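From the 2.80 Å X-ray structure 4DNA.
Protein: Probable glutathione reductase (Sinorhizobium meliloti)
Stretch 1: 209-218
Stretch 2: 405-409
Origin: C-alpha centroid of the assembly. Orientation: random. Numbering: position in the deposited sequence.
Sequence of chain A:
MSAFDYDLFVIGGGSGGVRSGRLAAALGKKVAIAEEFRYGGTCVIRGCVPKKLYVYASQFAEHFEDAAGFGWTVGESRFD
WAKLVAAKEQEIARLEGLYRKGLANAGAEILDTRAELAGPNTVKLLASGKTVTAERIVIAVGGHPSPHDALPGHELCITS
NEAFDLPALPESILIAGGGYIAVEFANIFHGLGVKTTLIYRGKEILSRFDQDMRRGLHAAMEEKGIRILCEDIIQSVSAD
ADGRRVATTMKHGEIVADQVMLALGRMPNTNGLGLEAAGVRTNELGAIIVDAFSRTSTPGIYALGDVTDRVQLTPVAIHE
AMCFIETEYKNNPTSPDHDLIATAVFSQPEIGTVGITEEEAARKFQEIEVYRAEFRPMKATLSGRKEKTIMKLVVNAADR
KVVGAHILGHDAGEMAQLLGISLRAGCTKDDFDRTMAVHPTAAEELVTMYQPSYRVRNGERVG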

# COMPACT_ATOMS: atom_id res chain seq x y z
N PHE A 209 -10.20 -5.97 18.12
CA PHE A 209 -10.23 -5.97 16.66
C PHE A 209 -11.43 -6.73 16.10
O PHE A 209 -12.11 -7.49 16.81
N ASP A 210 -11.71 -6.51 14.81
CA ASP A 210 -12.84 -7.16 14.16
C ASP A 210 -12.67 -8.69 14.18
O ASP A 210 -11.54 -9.19 14.27
N GLN A 211 -13.78 -9.44 14.12
CA GLN A 211 -13.67 -10.89 14.22
C GLN A 211 -12.79 -11.48 13.13
O GLN A 211 -11.91 -12.28 13.42
N ASP A 212 -13.01 -11.07 11.89
CA ASP A 212 -12.18 -11.51 10.77
C ASP A 212 -10.69 -11.06 10.87
O ASP A 212 -9.81 -11.71 10.30
N MSE A 213 -10.39 -9.98 11.58
CA MSE A 213 -8.99 -9.67 11.85
C MSE A 213 -8.43 -10.67 12.81
O MSE A 213 -7.41 -11.28 12.54
N ARG A 214 -9.10 -10.86 13.95
CA ARG A 214 -8.69 -11.82 14.99
C ARG A 214 -8.52 -13.26 14.48
O ARG A 214 -7.43 -13.82 14.54
N ARG A 215 -9.61 -13.84 13.99
CA ARG A 215 -9.61 -15.24 13.58
C ARG A 215 -8.67 -15.47 12.41
O ARG A 215 -8.08 -16.55 12.28
N GLY A 216 -8.52 -14.46 11.55
CA GLY A 216 -7.71 -14.59 10.36
C GLY A 216 -6.25 -14.64 10.68
O GLY A 216 -5.50 -15.47 10.16
N LEU A 217 -5.83 -13.72 11.55
CA LEU A 217 -4.44 -13.65 11.96
C LEU A 217 -4.07 -14.90 12.75
O LEU A 217 -3.06 -15.53 12.48
N HIS A 218 -4.90 -15.24 13.74
CA HIS A 218 -4.75 -16.48 14.48
C HIS A 218 -4.50 -17.65 13.54
O HIS A 218 -3.52 -18.39 13.69
N ALA A 405 -13.64 -0.29 7.90
CA ALA A 405 -12.85 -1.01 6.90
C ALA A 405 -11.70 -1.72 7.61
O ALA A 405 -11.03 -1.13 8.46
N HIS A 406 -11.51 -3.00 7.27
CA HIS A 406 -10.55 -3.90 7.91
C HIS A 406 -9.87 -4.75 6.88
O HIS A 406 -10.52 -5.40 6.06
N ILE A 407 -8.54 -4.75 6.94
CA ILE A 407 -7.68 -5.41 5.97
C ILE A 407 -6.69 -6.32 6.69
O ILE A 407 -6.00 -5.88 7.60
N LEU A 408 -6.65 -7.57 6.27
CA LEU A 408 -5.61 -8.48 6.71
C LEU A 408 -4.80 -8.87 5.48
O LEU A 408 -5.34 -9.46 4.54
N GLY A 409 -3.52 -8.54 5.46
CA GLY A 409 -2.71 -8.81 4.30
C GLY A 409 -1.70 -7.72 4.02
O GLY A 409 -1.58 -6.75 4.78

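Packing of the first turns of helix 211-218 against strand 405-408. The two elements run nearly parallel, their N-to-C directions 5° apart and their axes 8.5 Å apart at closest approach, and together they bury 324 Å². No direct hydrogen bond joins them, so side-chain packing and one bridging water make the contact. Ala-405 opens the stretch, within a strand already under way, without touching the helix segment. His-406 is the first residue to point toward it, with chi1 in the m well (-43°) and chi2 at -84°. Its imidazole lies beneath the residue that caps the helix: Asp-210 CB sits over one face of the His-406 ring, 3.9 Å from the centroid and 10° off the ring normal, a CH-pi contact. Asp-210, itself pointing toward the strand, is in the t rotamer (chi1 179°), and its carboxylate turns back to the helix start, where OD2 accepts a weak capping bond from Asp-212 N at 3.2 Å. Water 1 ties the same two residues together. It accepts from Asp-210 N at 3.1 Å and, weakly, from His-406 ND1, also at 3.1 Å. On the aliphatic side of the histidine, His-406 CB meets Met-213 CE at 3.8 Å. Ile-407 follows the strand alternation and points away, with chi1 and chi2 both m; its contribution is its backbone, since Ile-407 O lies 3.6 Å from Met-213 SE. Met-213 is a selenomethionine whose CA-to-CB bond points sideways, but chi1 and chi2 in m wells, with chi3 at 100°, bring its end nearer the strand. It thereby reaches three successive strand residues, from the CB of His-406 to Leu-408. Leu-408 points toward the helix and has the largest covered area of any residue in the contact, 89 Å², just ahead of Met-213 at 84 Å². Its chi1 is t and its chi2 p. Leu-408 CB packs 3.9 Å from Met-213 SE, while Leu-408 CD2 reaches the helix backbone, 3.5 Å from Gly-216 C and 3.6 Å from Leu-217 N. The methyl can come so close because Gly-216 has no side chain: an ideal CB there would point toward the strand and lie 2.7 Å from Leu-408 CD2, a clash. Leu-217 (t, p) points sideways and adds a looser apolar contact, its CB 4.4 Å from Leu-408 CD1. Gly-409 ends the stretch beyond reach of the helix; its backbone angles (143°/-176°) by themselves call for glycine, because a CB would jam against the carbonyl O of Leu-408.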

# COMPACT_ATOMS: atom_id res chain seq x y z
CB PHE A 209 -8.90 -6.49 16.11
CG PHE A 209 -7.76 -5.50 16.30
CD1 PHE A 209 -7.29 -5.19 17.58
CD2 PHE A 209 -7.19 -4.86 15.21
CE1 PHE A 209 -6.27 -4.27 17.74
CE2 PHE A 209 -6.17 -3.94 15.38
CZ PHE A 209 -5.71 -3.64 16.64
CB ASP A 210 -12.98 -6.62 12.74
CG ASP A 210 -14.13 -7.25 11.99
OD1 ASP A 210 -15.31 -6.97 12.34
OD2 ASP A 210 -13.85 -8.05 11.06
CB GLN A 211 -15.03 -11.61 14.30
CG GLN A 211 -16.06 -11.28 13.23
CD GLN A 211 -17.15 -10.36 13.75
OE1 GLN A 211 -16.90 -9.17 14.07
NE2 GLN A 211 -18.37 -10.90 13.85
CB ASP A 212 -12.82 -11.07 9.45
CG ASP A 212 -14.15 -11.74 9.19
OD1 ASP A 212 -14.24 -12.97 9.10
OD2 ASP A 212 -15.15 -11.02 9.07
CB MSE A 213 -8.78 -8.25 12.36
CG MSE A 213 -9.31 -7.17 11.41
SE MSE A 213 -8.55 -7.44 9.60
CE MSE A 213 -9.93 -8.36 8.51
CB ARG A 214 -9.71 -11.82 16.12
CG ARG A 214 -9.48 -10.72 17.14
CD ARG A 214 -10.75 -10.28 17.88
NE ARG A 214 -11.79 -11.30 18.02
CZ ARG A 214 -13.09 -11.03 17.91
NH1 ARG A 214 -13.48 -9.80 17.62
NH2 ARG A 214 -13.99 -11.99 18.04
CB ARG A 215 -11.01 -15.68 13.20
CG ARG A 215 -11.87 -16.10 14.38
CD ARG A 215 -12.90 -15.04 14.72
NE ARG A 215 -13.59 -15.35 15.98
CZ ARG A 215 -14.88 -15.68 16.09
NH1 ARG A 215 -15.39 -15.93 17.28
NH2 ARG A 215 -15.66 -15.75 15.02
CB LEU A 217 -4.14 -12.37 12.75
CG LEU A 217 -2.66 -12.24 13.12
CD1 LEU A 217 -1.77 -12.21 11.89
CD2 LEU A 217 -2.41 -11.01 13.99
CB HIS A 218 -5.98 -16.72 15.34
CG HIS A 218 -5.85 -17.89 16.29
ND1 HIS A 218 -6.02 -19.15 15.89
CD2 HIS A 218 -5.53 -17.93 17.63
CE1 HIS A 218 -5.81 -19.97 16.93
NE2 HIS A 218 -5.51 -19.22 17.99
CB ALA A 405 -12.30 -0.06 5.86
CB HIS A 406 -11.26 -4.80 8.91
CG HIS A 406 -12.27 -4.07 9.75
ND1 HIS A 406 -11.94 -3.40 10.88
CD2 HIS A 406 -13.64 -3.91 9.59
CE1 HIS A 406 -13.04 -2.84 11.40
NE2 HIS A 406 -14.08 -3.16 10.61
CB ILE A 407 -6.82 -4.41 5.14
CG1 ILE A 407 -7.64 -3.22 4.64
CG2 ILE A 407 -6.15 -5.13 3.98
CD1 ILE A 407 -8.69 -3.57 3.60
CB LEU A 408 -6.22 -9.71 7.37
CG LEU A 408 -5.24 -10.76 7.88
CD1 LEU A 408 -4.34 -10.18 8.95
CD2 LEU A 408 -6.00 -11.97 8.41
O HOH W 1 -10.48 -3.93 13.59